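PDB 1YE8: hypothetical UPF0334 kinase-like protein AQ_1292 from Aquifex aeolicus, which hydrolyses nucleoside triphosphates, ATP, GTP, CTP, TTP and UTP among them, to the diphosphate and phosphate, and has no kinase activity. Local coordinates for residues A[47-52]-A[81-86]; A[73-78]-A[109-114]; A[90-95]-A[122-127]. All coordinates share one frame; numbering follows the deposited sequence.

In the fold
All three contacts use helix 77-97, and they illustrate how one long helix can tie the two sheets of a P-loop NTPase together. Interaction 2 lies at its start, where strand 73-75 turns into the helix; interaction 1 follows one turn on, against strand 46-51 of the same antiparallel sheet; interaction 3 lies further along, against helix 116-126. The centres of interactions 1 and 2 are about 12 Å apart, those of 1 and 3 about 15 Å, and those of 2 and 3 about 20 Å. Interactions 1 and 2 touch through Phe47, which meets Met111 and Tyr73. Along the chain, the segments of interaction 2 alternate with those of both others, whereas interaction 1 closes before interaction 3 opens.

Interaction 1: A[47-52]-A[81-86]; sequences FRIITT and EELAIP
Ile49 reaches from strand 46-51 into the side of helix 77-97 and meets two successive residues there with different branches. Its CD1 lies 3.6 Å from CB of Ala84, while CG2 rests 3.9 Å from CD2 of Leu83. With CG1 anti to the backbone N (chi1 176°), the longer arm extends to the alanine and the CG2 branch is left for the leucine. The Ile49 and Leu83 side chains run past one another in opposite directions. Thr51, two residues on, adds a looser touch: its CG2 methyl lies 4.2 Å from CB of Leu83, the two side chains crossing at about a right angle. The Thr51 hydroxyl OG1 is hydrogen-bonded to the backbone amides of Glu53 and Lys55, which probably holds the side chain's rotation and so the direction of the methyl. Replacing Ile49 by an alanine is likely to open a gap beside the Ala84 methyl and leave Leu83 CD2 without the CG2 methyl it rests on. Further out, Phe31 of the adjacent strand packs on Ile49, and Lys55 touches Leu83. The axes of strand 47-51 and helix segment 81-86 approach to 8.7 Å, their directions 34° apart, a helix laid over one face of the antiparallel sheet that accompanies the RecA-like core.

Interaction 2: A[73-78]-A[109-114]; sequences YGVNVQ and GKMELF
Val75 packs most closely on Met111, with the Phe114 ring beside it and Val77 further along. The two methyls of Val75 divide the work. CG1, anti to the backbone N (chi1 179°), comes within 3.5 Å of the backbone O of Met111, whereas CG2 lies 3.9 Å from Met111 CB and 4.1 Å from CD2 of the Phe114 ring, which it approaches obliquely. Val75 and Met111 cross at about a right angle. The loop 109-114 thus offers Val75, which is buried, a carbonyl, an aliphatic stem and an aromatic ring at once.

The other part is smaller and nearer the solvent. Val77, at the start of helix 77-97, is partly exposed and touches Phe114 alone: its CG2 lies 3.7 Å from CB of Phe114, meeting the stem rather than the ring, and the side chains cross at about a right angle. Gln78, next along, is exposed; Asn76, at the N-cap just before Val77, accepts a hydrogen bond at OD1 from the backbone N of Tyr79. Val70 of strand 69-70 also packs on Phe114 and Met111, the latter a selenomethionine.

The loop is held from within by the bond from Leu113 N to Gly109 O, 2.9 Å long, and by a weak one of 3.2 Å from Gly109 N to Glu112 OE1. Gly109 belongs to a predicted ATP-binding segment, and the Met111 side chain lies about 8 Å from a bound magnesium ion. This is the loop that follows strand 102-105 in the P-loop NTPase core, packed here on the junction where strand 73-75 of the antiparallel sheet passes into helix 77-97.

Interaction 3: A[90-95]-A[122-127]; sequences RAYREA and VRQIMH
Tyr92 and Ile125 join two helices of the RecA-like alpha/beta core, 77-97 and 116-126, through a CH-pi contact. CG1 of Ile125 sits over one face of the Tyr92 ring, 4.0 Å from its centroid and 22° off the normal, displaced toward the CG and CD1 rim. The two side chains run past each other in opposite directions. Ile125 can present this carbon because its CG1 stands anti to the carbonyl carbon (chi1 -70°).

Gln124 meets the far part of the ring differently. Its extended chain crosses the tyrosine at about a right angle and the amide plane is turned 62° from the ring, with CD lying obliquely 3.7 Å from Tyr92 CE2. Gln124 is exposed, whereas Tyr92 and Ile125 are buried, so the contact runs from the interior out to the surface. Ile103 of strand 102-105 lies against Ile125 and also against Ala91 and Ala95, so both helices share a neighbour in the parallel sheet. Lys96 adds a cation-pi contact to the Tyr92 ring.

The phenol oxygen has its polar partner just beyond helix 116-126, in a hydrogen bond with Asp128 OD2, while the same Tyr92 OH lies 3.7 Å from the aliphatic CG of Gln124.

Interaction 1: A[47-52]-A[81-86]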
ATOM      1  N   PHE A  47      -1.376 -13.613   4.477  1.00 12.06           N
ATOM      2  CA  PHE A  47      -0.887 -12.238   4.438  1.00 11.54           C
ATOM      3  C   PHE A  47      -1.268 -11.495   5.707  1.00 11.32           C
ATOM      4  O   PHE A  47      -2.397 -11.620   6.197  1.00 10.95           O
ATOM      5  CB  PHE A  47      -1.433 -11.501   3.212  1.00 11.92           C
ATOM      6  CG  PHE A  47      -1.056 -12.147   1.906  1.00 14.36           C
ATOM      7  CD1 PHE A  47      -1.831 -13.177   1.381  1.00 14.95           C
ATOM      8  CD2 PHE A  47       0.091 -11.744   1.216  1.00 15.96           C
ATOM      9  CE1 PHE A  47      -1.491 -13.789   0.179  1.00 16.86           C
ATOM     10  CE2 PHE A  47       0.442 -12.360   0.009  1.00 17.73           C
ATOM     11  CZ  PHE A  47      -0.356 -13.382  -0.503  1.00 18.66           C
ATOM     12  N   ARG A  48      -0.335 -10.676   6.181  1.00 11.22           N
ATOM     13  CA  ARG A  48      -0.449  -9.926   7.421  1.00 11.81           C
ATOM     14  C   ARG A  48      -0.328  -8.436   7.127  1.00 11.46           C
ATOM     15  O   ARG A  48       0.607  -8.010   6.467  1.00 11.81           O
ATOM     16  CB  ARG A  48       0.675 -10.361   8.387  1.00 14.24           C
ATOM     17  CG  ARG A  48       0.500  -9.901   9.815  1.00 18.19           C
ATOM     18  CD  ARG A  48       1.623 -10.317  10.758  1.00 22.61           C
ATOM     19  NE  ARG A  48       2.416 -11.436  10.265  1.00 26.65           N
ATOM     20  CZ  ARG A  48       2.411 -12.671  10.776  1.00 27.87           C
ATOM     21  NH1 ARG A  48       1.642 -12.992  11.810  1.00 29.00           N
ATOM     22  NH2 ARG A  48       3.187 -13.595  10.240  1.00 28.69           N
ATOM     23  N   ILE A  49      -1.262  -7.644   7.622  1.00 10.22           N
ATOM     24  CA  ILE A  49      -1.110  -6.185   7.568  1.00 10.23           C
ATOM     25  C   ILE A  49      -0.233  -5.769   8.746  1.00 10.15           C
ATOM     26  O   ILE A  49      -0.408  -6.269   9.862  1.00 10.80           O
ATOM     27  CB  ILE A  49      -2.500  -5.451   7.564  1.00  9.96           C
ATOM     28  CG1 ILE A  49      -2.294  -3.930   7.606  1.00  9.87           C
ATOM     29  CG2 ILE A  49      -3.412  -5.949   8.688  1.00 11.11           C
ATOM     30  CD1 ILE A  49      -3.534  -3.113   7.275  1.00 10.40           C
ATOM     31  N   ILE A  50       0.743  -4.899   8.490  1.00  9.76           N
ATOM     32  CA  ILE A  50       1.625  -4.376   9.530  1.00 10.01           C
ATOM     33  C   ILE A  50       1.590  -2.860   9.397  1.00  9.43           C
ATOM     34  O   ILE A  50       1.863  -2.338   8.317  1.00  9.51           O
ATOM     35  CB  ILE A  50       3.060  -4.907   9.348  1.00 10.48           C
ATOM     36  CG1 ILE A  50       3.043  -6.451   9.370  1.00 13.22           C
ATOM     37  CG2 ILE A  50       3.969  -4.322  10.435  1.00 11.70           C
ATOM     38  CD1 ILE A  50       4.409  -7.142   9.406  1.00 17.13           C
ATOM     39  N   THR A  51       1.214  -2.149  10.459  1.00  9.25           N
ATOM     40  CA  THR A  51       1.197  -0.695  10.388  1.00  9.36           C
ATOM     41  C   THR A  51       2.530  -0.067  10.761  1.00  9.18           C
ATOM     42  O   THR A  51       3.407  -0.720  11.320  1.00 10.23           O
ATOM     43  CB  THR A  51       0.092  -0.073  11.239  1.00  8.58           C
ATOM     44  OG1 THR A  51       0.479  -0.155  12.625  1.00  9.56           O
ATOM     45  CG2 THR A  51      -1.249  -0.836  11.085  1.00  9.96           C
ATOM     46  N   THR A  52       2.661   1.223  10.483  1.00  9.47           N
ATOM     47  CA  THR A  52       3.831   1.972  10.912  1.00 10.01           C
ATOM     48  C   THR A  52       3.913   2.120  12.434  1.00 10.65           C
ATOM     49  O   THR A  52       4.931   2.623  12.922  1.00 12.34           O
ATOM     50  CB  THR A  52       3.840   3.354  10.269  1.00  9.57           C
ATOM     51  OG1 THR A  52       2.531   3.935  10.364  1.00 10.06           O
ATOM     52  CG2 THR A  52       4.165   3.259   8.764  1.00 10.67           C
ATOM     53  N   GLU A  81      -9.738  -4.282   7.914  1.00  9.56           N
ATOM     54  CA  GLU A  81     -10.223  -2.940   8.234  1.00 10.02           C
ATOM     55  C   GLU A  81      -9.854  -2.509   9.636  1.00 10.34           C
ATOM     56  O   GLU A  81      -9.586  -1.335   9.865  1.00 10.49           O
ATOM     57  CB  GLU A  81     -11.745  -2.867   8.065  1.00 10.13           C
ATOM     58  CG  GLU A  81     -12.185  -2.855   6.613  1.00 10.85           C
ATOM     59  CD  GLU A  81     -13.698  -2.861   6.413  1.00 13.19           C
ATOM     60  OE1 GLU A  81     -14.462  -3.114   7.372  1.00 17.36           O
ATOM     61  OE2 GLU A  81     -14.124  -2.643   5.269  1.00 12.60           O
ATOM     62  N   GLU A  82      -9.822  -3.465  10.564  1.00 11.53           N
ATOM     63  CA  GLU A  82      -9.518  -3.175  11.962  1.00 12.54           C
ATOM     64  C   GLU A  82      -8.223  -2.379  12.091  1.00 11.90           C
ATOM     65  O   GLU A  82      -8.121  -1.483  12.933  1.00 12.81           O
ATOM     66  CB  GLU A  82      -9.409  -4.484  12.749  1.00 13.62           C
ATOM     67  CG  GLU A  82      -9.342  -4.305  14.255  1.00 17.84           C
ATOM     68  CD  GLU A  82      -9.271  -5.623  14.996  1.00 22.43           C
ATOM     69  OE1 GLU A  82      -9.832  -6.621  14.493  1.00 23.95           O
ATOM     70  OE2 GLU A  82      -8.649  -5.651  16.086  1.00 25.48           O
ATOM     71  N   LEU A  83      -7.229  -2.713  11.264  1.00 10.74           N
ATOM     72  CA  LEU A  83      -5.936  -2.040  11.294  1.00 10.86           C
ATOM     73  C   LEU A  83      -5.804  -1.002  10.185  1.00  9.49           C
ATOM     74  O   LEU A  83      -5.278   0.077  10.426  1.00 10.36           O
ATOM     75  CB  LEU A  83      -4.783  -3.060  11.207  1.00 11.04           C
ATOM     76  CG  LEU A  83      -4.341  -3.672  12.536  1.00 12.09           C
ATOM     77  CD1 LEU A  83      -5.456  -4.482  13.197  1.00 14.89           C
ATOM     78  CD2 LEU A  83      -3.099  -4.512  12.311  1.00 12.56           C
ATOM     79  N   ALA A  84      -6.297  -1.311   8.988  1.00  9.08           N
ATOM     80  CA  ALA A  84      -6.073  -0.433   7.830  1.00  8.99           C
ATOM     81  C   ALA A  84      -6.797   0.898   7.952  1.00  8.90           C
ATOM     82  O   ALA A  84      -6.239   1.938   7.627  1.00  9.06           O
ATOM     83  CB  ALA A  84      -6.477  -1.115   6.531  1.00  9.70           C
ATOM     84  N   ILE A  85      -8.053   0.871   8.386  1.00  8.94           N
ATOM     85  CA  ILE A  85      -8.855   2.089   8.305  1.00  9.75           C
ATOM     86  C   ILE A  85      -8.387   3.161   9.300  1.00  9.70           C
ATOM     87  O   ILE A  85      -8.148   4.309   8.895  1.00 10.19           O
ATOM     88  CB  ILE A  85     -10.374   1.787   8.376  1.00  9.95           C
ATOM     89  CG1 ILE A  85     -10.772   0.816   7.248  1.00 10.62           C
ATOM     90  CG2 ILE A  85     -11.178   3.101   8.291  1.00 11.04           C
ATOM     91  CD1 ILE A  85     -10.468   1.297   5.809  1.00 12.27           C
ATOM     92  N   PRO A  86      -8.218   2.828  10.583  1.00  9.82           N
ATOM     93  CA  PRO A  86      -7.798   3.882  11.506  1.00 10.39           C
ATOM     94  C   PRO A  86      -6.411   4.433  11.171  1.00  9.47           C
ATOM     95  O   PRO A  86      -6.227   5.647  11.285  1.00  9.71           O
ATOM     96  CB  PRO A  86      -7.866   3.228  12.890  1.00 11.56           C
ATOM     97  CG  PRO A  86      -8.021   1.784  12.658  1.00 12.03           C
ATOM     98  CD  PRO A  86      -8.553   1.570  11.284  1.00 10.44           C
TER

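Interaction 2: A[73-78]-A[109-114]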
ATOM      1  N   TYR A  73      -6.825 -18.275  -0.901  1.00 14.69           N
ATOM      2  CA  TYR A  73      -6.780 -17.383   0.265  1.00 13.86           C
ATOM      3  C   TYR A  73      -8.151 -16.808   0.579  1.00 13.38           C
ATOM      4  O   TYR A  73      -8.741 -16.137  -0.259  1.00 13.79           O
ATOM      5  CB  TYR A  73      -5.807 -16.228   0.001  1.00 13.69           C
ATOM      6  CG  TYR A  73      -4.389 -16.682  -0.211  1.00 13.57           C
ATOM      7  CD1 TYR A  73      -3.549 -16.914   0.865  1.00 14.09           C
ATOM      8  CD2 TYR A  73      -3.904 -16.926  -1.494  1.00 14.82           C
ATOM      9  CE1 TYR A  73      -2.240 -17.370   0.680  1.00 14.86           C
ATOM     10  CE2 TYR A  73      -2.605 -17.368  -1.690  1.00 14.88           C
ATOM     11  CZ  TYR A  73      -1.784 -17.590  -0.601  1.00 14.93           C
ATOM     12  OH  TYR A  73      -0.494 -18.035  -0.786  1.00 17.05           O
ATOM     13  N   GLY A  74      -8.637 -17.055   1.792  1.00 12.14           N
ATOM     14  CA  GLY A  74      -9.856 -16.441   2.292  1.00 11.81           C
ATOM     15  C   GLY A  74      -9.520 -15.113   2.940  1.00 10.59           C
ATOM     16  O   GLY A  74      -8.602 -15.041   3.755  1.00 10.19           O
ATOM     17  N   VAL A  75     -10.232 -14.065   2.540  1.00 10.67           N
ATOM     18  CA  VAL A  75      -9.985 -12.717   3.044  1.00 10.60           C
ATOM     19  C   VAL A  75     -11.022 -12.324   4.092  1.00 10.55           C
ATOM     20  O   VAL A  75     -12.245 -12.387   3.851  1.00 11.66           O
ATOM     21  CB  VAL A  75     -10.000 -11.673   1.911  1.00 10.52           C
ATOM     22  CG1 VAL A  75      -9.764 -10.264   2.462  1.00 11.63           C
ATOM     23  CG2 VAL A  75      -8.947 -12.008   0.856  1.00 12.61           C
ATOM     24  N   ASN A  76     -10.524 -11.926   5.260  1.00 10.21           N
ATOM     25  CA  ASN A  76     -11.386 -11.399   6.304  1.00 10.21           C
ATOM     26  C   ASN A  76     -11.323  -9.876   6.271  1.00 10.18           C
ATOM     27  O   ASN A  76     -10.335  -9.247   6.729  1.00  9.74           O
ATOM     28  CB  ASN A  76     -10.985 -11.949   7.665  1.00 10.61           C
ATOM     29  CG  ASN A  76     -11.985 -11.598   8.743  1.00 10.69           C
ATOM     30  OD1 ASN A  76     -12.440 -10.454   8.823  1.00 11.84           O
ATOM     31  ND2 ASN A  76     -12.333 -12.584   9.590  1.00 13.53           N
ATOM     32  N   VAL A  77     -12.353  -9.300   5.658  1.00 10.20           N
ATOM     33  CA  VAL A  77     -12.417  -7.866   5.423  1.00 11.26           C
ATOM     34  C   VAL A  77     -12.371  -7.100   6.747  1.00 11.60           C
ATOM     35  O   VAL A  77     -11.735  -6.051   6.840  1.00 12.23           O
ATOM     36  CB  VAL A  77     -13.670  -7.508   4.602  1.00 11.43           C
ATOM     37  CG1 VAL A  77     -13.941  -5.995   4.619  1.00 12.22           C
ATOM     38  CG2 VAL A  77     -13.533  -8.045   3.191  1.00 13.29           C
ATOM     39  N   GLN A  78     -13.051  -7.631   7.763  1.00 11.61           N
ATOM     40  CA  GLN A  78     -13.116  -7.005   9.078  1.00 12.73           C
ATOM     41  C   GLN A  78     -11.733  -6.977   9.740  1.00 11.63           C
ATOM     42  O   GLN A  78     -11.335  -5.952  10.311  1.00 11.76           O
ATOM     43  CB  GLN A  78     -14.157  -7.721   9.954  1.00 13.86           C
ATOM     44  CG  GLN A  78     -15.623  -7.456   9.521  1.00 18.49           C
ATOM     45  CD  GLN A  78     -15.988  -8.036   8.136  1.00 21.99           C
ATOM     46  OE1 GLN A  78     -16.615  -7.342   7.322  1.00 25.33           O
ATOM     47  NE2 GLN A  78     -15.589  -9.294   7.866  1.00 20.24           N
ATOM     48  N   GLY A 109      -4.458  -3.812  -3.666  1.00 11.06           N
ATOM     49  CA  GLY A 109      -4.553  -5.054  -4.412  1.00 11.07           C
ATOM     50  C   GLY A 109      -5.892  -5.737  -4.222  1.00 10.80           C
ATOM     51  O   GLY A 109      -6.745  -5.262  -3.467  1.00 10.94           O
ATOM     52  N   LYS A 110      -6.079  -6.848  -4.927  1.00 11.91           N
ATOM     53  CA  LYS A 110      -7.348  -7.546  -4.923  1.00 12.56           C
ATOM     54  C   LYS A 110      -7.848  -7.914  -3.515  1.00 12.51           C
ATOM     55  O   LYS A 110      -9.024  -7.742  -3.221  1.00 13.49           O
ATOM     56  CB  LYS A 110      -7.269  -8.799  -5.796  1.00 13.52           C
ATOM     57  CG  LYS A 110      -8.642  -9.412  -6.049  1.00 15.46           C
ATOM     58  CD  LYS A 110      -9.352  -8.695  -7.188  1.00 18.94           C
ATOM     59  CE  LYS A 110     -10.620  -9.415  -7.599  1.00 21.39           C
ATOM     60  NZ  LYS A 110     -11.565  -9.538  -6.450  1.00 22.93           N
HETATM   61  N   MSE A 111      -6.961  -8.405  -2.654  1.00 12.52           N
HETATM   62  CA  MSE A 111      -7.379  -8.808  -1.312  1.00 12.58           C
HETATM   63  C   MSE A 111      -7.862  -7.627  -0.491  1.00 11.24           C
HETATM   64  O   MSE A 111      -8.906  -7.705   0.165  1.00 12.19           O
HETATM   65  CB  MSE A 111      -6.259  -9.533  -0.594  1.00 13.11           C
HETATM   66  CG  MSE A 111      -5.851 -10.783  -1.319  1.00 16.34           C
HETATM   67 SE   MSE A 111      -4.408 -11.687  -0.448  1.00 22.33          SE
HETATM   68  CE  MSE A 111      -3.267 -10.196  -0.017  1.00 23.93           C
ATOM     69  N   GLU A 112      -7.170  -6.503  -0.599  1.00 10.02           N
ATOM     70  CA  GLU A 112      -7.527  -5.314   0.165  1.00  9.97           C
ATOM     71  C   GLU A 112      -8.802  -4.655  -0.371  1.00 10.07           C
ATOM     72  O   GLU A 112      -9.595  -4.091   0.391  1.00 10.89           O
ATOM     73  CB  GLU A 112      -6.360  -4.318   0.142  1.00  9.66           C
ATOM     74  CG  GLU A 112      -5.115  -4.869   0.820  1.00 10.24           C
ATOM     75  CD  GLU A 112      -4.180  -5.667  -0.080  1.00 12.28           C
ATOM     76  OE1 GLU A 112      -4.457  -5.933  -1.275  1.00 11.44           O
ATOM     77  OE2 GLU A 112      -3.088  -6.029   0.422  1.00 16.35           O
ATOM     78  N   LEU A 113      -8.994  -4.738  -1.684  1.00 10.71           N
ATOM     79  CA  LEU A 113     -10.073  -4.022  -2.365  1.00 11.41           C
ATOM     80  C   LEU A 113     -11.454  -4.639  -2.126  1.00 11.50           C
ATOM     81  O   LEU A 113     -12.448  -4.057  -2.529  1.00 12.95           O
ATOM     82  CB  LEU A 113      -9.759  -3.848  -3.862  1.00 11.72           C
ATOM     83  CG  LEU A 113      -8.635  -2.822  -4.109  1.00 12.46           C
ATOM     84  CD1 LEU A 113      -8.138  -2.922  -5.539  1.00 13.15           C
ATOM     85  CD2 LEU A 113      -9.068  -1.399  -3.824  1.00 12.79           C
ATOM     86  N   PHE A 114     -11.525  -5.786  -1.440  1.00 11.48           N
ATOM     87  CA  PHE A 114     -12.819  -6.292  -0.983  1.00 12.01           C
ATOM     88  C   PHE A 114     -13.456  -5.362   0.046  1.00 12.27           C
ATOM     89  O   PHE A 114     -14.663  -5.430   0.267  1.00 14.27           O
ATOM     90  CB  PHE A 114     -12.676  -7.685  -0.377  1.00 12.18           C
ATOM     91  CG  PHE A 114     -12.535  -8.786  -1.378  1.00 13.28           C
ATOM     92  CD1 PHE A 114     -13.577  -9.107  -2.247  1.00 14.98           C
ATOM     93  CD2 PHE A 114     -11.378  -9.544  -1.422  1.00 14.26           C
ATOM     94  CE1 PHE A 114     -13.437 -10.167  -3.163  1.00 15.69           C
ATOM     95  CE2 PHE A 114     -11.242 -10.595  -2.332  1.00 14.93           C
ATOM     96  CZ  PHE A 114     -12.266 -10.896  -3.198  1.00 15.75           C
TER

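Interaction 3: A[90-95]-A[122-127]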
ATOM      1  N   ARG A  90      -5.892   8.427  10.163  1.00  9.65           N
ATOM      2  CA  ARG A  90      -4.877   9.225  10.851  1.00 10.22           C
ATOM      3  C   ARG A  90      -3.848   9.785   9.863  1.00  9.83           C
ATOM      4  O   ARG A  90      -3.535  10.980   9.889  1.00  9.98           O
ATOM      5  CB  ARG A  90      -4.167   8.392  11.919  1.00 10.56           C
ATOM      6  CG  ARG A  90      -2.996   9.092  12.547  1.00 11.34           C
ATOM      7  CD  ARG A  90      -2.225   8.267  13.558  1.00 13.86           C
ATOM      8  NE  ARG A  90      -0.912   8.865  13.675  1.00 14.50           N
ATOM      9  CZ  ARG A  90       0.168   8.264  14.106  1.00 13.25           C
ATOM     10  NH1 ARG A  90       0.118   7.002  14.551  1.00 13.46           N
ATOM     11  NH2 ARG A  90       1.306   8.949  14.103  1.00 15.71           N
ATOM     12  N   ALA A  91      -3.331   8.917   8.991  1.00  9.69           N
ATOM     13  CA  ALA A  91      -2.327   9.344   8.012  1.00  9.46           C
ATOM     14  C   ALA A  91      -2.840  10.504   7.159  1.00  9.49           C
ATOM     15  O   ALA A  91      -2.131  11.474   6.953  1.00 10.36           O
ATOM     16  CB  ALA A  91      -1.907   8.186   7.129  1.00  9.72           C
ATOM     17  N   TYR A  92      -4.095  10.414   6.716  1.00  9.45           N
ATOM     18  CA  TYR A  92      -4.704  11.442   5.872  1.00 10.10           C
ATOM     19  C   TYR A  92      -4.884  12.748   6.656  1.00 10.84           C
ATOM     20  O   TYR A  92      -4.523  13.827   6.149  1.00 10.90           O
ATOM     21  CB  TYR A  92      -6.021  10.898   5.299  1.00 10.52           C
ATOM     22  CG  TYR A  92      -6.667  11.765   4.239  1.00 10.93           C
ATOM     23  CD1 TYR A  92      -5.898  12.432   3.280  1.00 11.27           C
ATOM     24  CD2 TYR A  92      -8.053  11.894   4.178  1.00 11.71           C
ATOM     25  CE1 TYR A  92      -6.488  13.214   2.298  1.00 13.24           C
ATOM     26  CE2 TYR A  92      -8.648  12.667   3.193  1.00 14.47           C
ATOM     27  CZ  TYR A  92      -7.858  13.325   2.271  1.00 14.74           C
ATOM     28  OH  TYR A  92      -8.455  14.095   1.302  1.00 16.87           O
ATOM     29  N   ARG A  93      -5.392  12.673   7.891  1.00 10.86           N
ATOM     30  CA  ARG A  93      -5.505  13.907   8.688  1.00 11.30           C
ATOM     31  C   ARG A  93      -4.145  14.563   8.867  1.00 11.56           C
ATOM     32  O   ARG A  93      -4.003  15.781   8.721  1.00 12.55           O
ATOM     33  CB  ARG A  93      -6.091  13.660  10.077  1.00 11.31           C
ATOM     34  CG  ARG A  93      -7.577  13.436  10.121  1.00 11.71           C
ATOM     35  CD  ARG A  93      -8.119  13.366  11.545  1.00 12.44           C
ATOM     36  NE  ARG A  93      -7.498  12.270  12.287  1.00 12.43           N
ATOM     37  CZ  ARG A  93      -7.984  11.033  12.361  1.00 12.36           C
ATOM     38  NH1 ARG A  93      -9.116  10.711  11.741  1.00 13.68           N
ATOM     39  NH2 ARG A  93      -7.322  10.115  13.051  1.00 12.37           N
ATOM     40  N   GLU A  94      -3.143  13.770   9.227  1.00 11.60           N
ATOM     41  CA  GLU A  94      -1.832  14.344   9.524  1.00 12.24           C
ATOM     42  C   GLU A  94      -1.165  14.885   8.266  1.00 12.38           C
ATOM     43  O   GLU A  94      -0.552  15.950   8.305  1.00 13.81           O
ATOM     44  CB  GLU A  94      -0.929  13.333  10.207  1.00 12.83           C
ATOM     45  CG  GLU A  94      -1.318  12.993  11.630  1.00 15.06           C
ATOM     46  CD  GLU A  94      -0.154  12.401  12.382  1.00 17.50           C
ATOM     47  OE1 GLU A  94       0.962  12.960  12.281  1.00 21.32           O
ATOM     48  OE2 GLU A  94      -0.331  11.366  13.029  1.00 18.25           O
ATOM     49  N   ALA A  95      -1.286  14.157   7.153  1.00 12.41           N
ATOM     50  CA  ALA A  95      -0.624  14.533   5.906  1.00 13.07           C
ATOM     51  C   ALA A  95      -1.220  15.789   5.269  1.00 13.65           C
ATOM     52  O   ALA A  95      -0.525  16.500   4.556  1.00 14.26           O
ATOM     53  CB  ALA A  95      -0.640  13.363   4.911  1.00 13.39           C
ATOM     54  N   VAL A 122      -9.122   5.140  -0.090  1.00 11.25           N
ATOM     55  CA  VAL A 122      -8.075   5.204  -1.112  1.00 12.17           C
ATOM     56  C   VAL A 122      -8.401   6.223  -2.207  1.00 12.26           C
ATOM     57  O   VAL A 122      -7.535   7.011  -2.577  1.00 12.71           O
ATOM     58  CB  VAL A 122      -7.780   3.813  -1.709  1.00 12.17           C
ATOM     59  CG1 VAL A 122      -7.007   3.890  -3.046  1.00 13.50           C
ATOM     60  CG2 VAL A 122      -7.030   2.979  -0.688  1.00 12.68           C
ATOM     61  N   ARG A 123      -9.636   6.214  -2.708  1.00 13.25           N
ATOM     62  CA  ARG A 123     -10.028   7.191  -3.731  1.00 13.93           C
ATOM     63  C   ARG A 123      -9.889   8.625  -3.223  1.00 14.14           C
ATOM     64  O   ARG A 123      -9.383   9.497  -3.932  1.00 15.20           O
ATOM     65  CB  ARG A 123     -11.444   6.936  -4.235  1.00 14.86           C
ATOM     66  CG  ARG A 123     -11.541   5.860  -5.269  1.00 14.99           C
ATOM     67  CD  ARG A 123     -12.682   6.071  -6.243  1.00 15.99           C
ATOM     68  NE  ARG A 123     -12.714   4.944  -7.144  1.00 15.98           N
ATOM     69  CZ  ARG A 123     -13.344   3.820  -6.893  1.00 18.17           C
ATOM     70  NH1 ARG A 123     -14.019   3.658  -5.755  1.00 19.29           N
ATOM     71  NH2 ARG A 123     -13.293   2.844  -7.786  1.00 21.18           N
ATOM     72  N   GLN A 124     -10.313   8.868  -1.986  1.00 13.90           N
ATOM     73  CA  GLN A 124     -10.211  10.196  -1.404  1.00 14.54           C
ATOM     74  C   GLN A 124      -8.750  10.619  -1.326  1.00 13.60           C
ATOM     75  O   GLN A 124      -8.393  11.718  -1.729  1.00 14.97           O
ATOM     76  CB  GLN A 124     -10.869  10.228  -0.024  1.00 15.86           C
ATOM     77  CG  GLN A 124     -11.149  11.637   0.476  1.00 19.53           C
ATOM     78  CD  GLN A 124     -11.965  11.685   1.751  1.00 23.49           C
ATOM     79  OE1 GLN A 124     -12.393  12.770   2.167  1.00 26.78           O
ATOM     80  NE2 GLN A 124     -12.180  10.532   2.382  1.00 24.36           N
ATOM     81  N   ILE A 125      -7.890   9.736  -0.818  1.00 12.83           N
ATOM     82  CA  ILE A 125      -6.485  10.067  -0.637  1.00 12.21           C
ATOM     83  C   ILE A 125      -5.746  10.263  -1.964  1.00 11.48           C
ATOM     84  O   ILE A 125      -5.034  11.256  -2.162  1.00 11.66           O
ATOM     85  CB  ILE A 125      -5.781   8.959   0.212  1.00 12.04           C
ATOM     86  CG1 ILE A 125      -6.260   9.003   1.679  1.00 12.12           C
ATOM     87  CG2 ILE A 125      -4.267   9.056   0.078  1.00 12.65           C
ATOM     88  CD1 ILE A 125      -5.911   7.740   2.474  1.00 11.98           C
HETATM   89  N   MSE A 126      -5.936   9.331  -2.889  1.00 11.51           N
HETATM   90  CA  MSE A 126      -5.162   9.334  -4.121  1.00 11.76           C
HETATM   91  C   MSE A 126      -5.475  10.516  -5.035  1.00 12.48           C
HETATM   92  O   MSE A 126      -4.605  10.971  -5.769  1.00 12.79           O
HETATM   93  CB  MSE A 126      -5.329   8.003  -4.846  1.00 12.15           C
HETATM   94  CG  MSE A 126      -4.837   6.794  -3.986  1.00 14.05           C
HETATM   95 SE   MSE A 126      -2.981   6.899  -3.338  1.00 21.75          SE
HETATM   96  CE  MSE A 126      -2.386   6.951  -4.983  1.00 16.48           C
ATOM     97  N   HIS A 127      -6.697  11.038  -4.938  1.00 12.90           N
ATOM     98  CA  HIS A 127      -7.104  12.148  -5.781  1.00 13.73           C
ATOM     99  C   HIS A 127      -6.974  13.492  -5.074  1.00 14.98           C
ATOM    100  O   HIS A 127      -7.322  14.532  -5.654  1.00 16.45           O
ATOM    101  CB  HIS A 127      -8.515  11.904  -6.319  1.00 13.54           C
ATOM    102  CG  HIS A 127      -8.611  10.707  -7.210  1.00 13.16           C
ATOM    103  ND1 HIS A 127      -8.063  10.674  -8.477  1.00 13.33           N
ATOM    104  CD2 HIS A 127      -9.167   9.488  -7.009  1.00 14.12           C
ATOM    105  CE1 HIS A 127      -8.294   9.494  -9.020  1.00 13.39           C
ATOM    106  NE2 HIS A 127      -8.961   8.754  -8.153  1.00 14.23           N
TER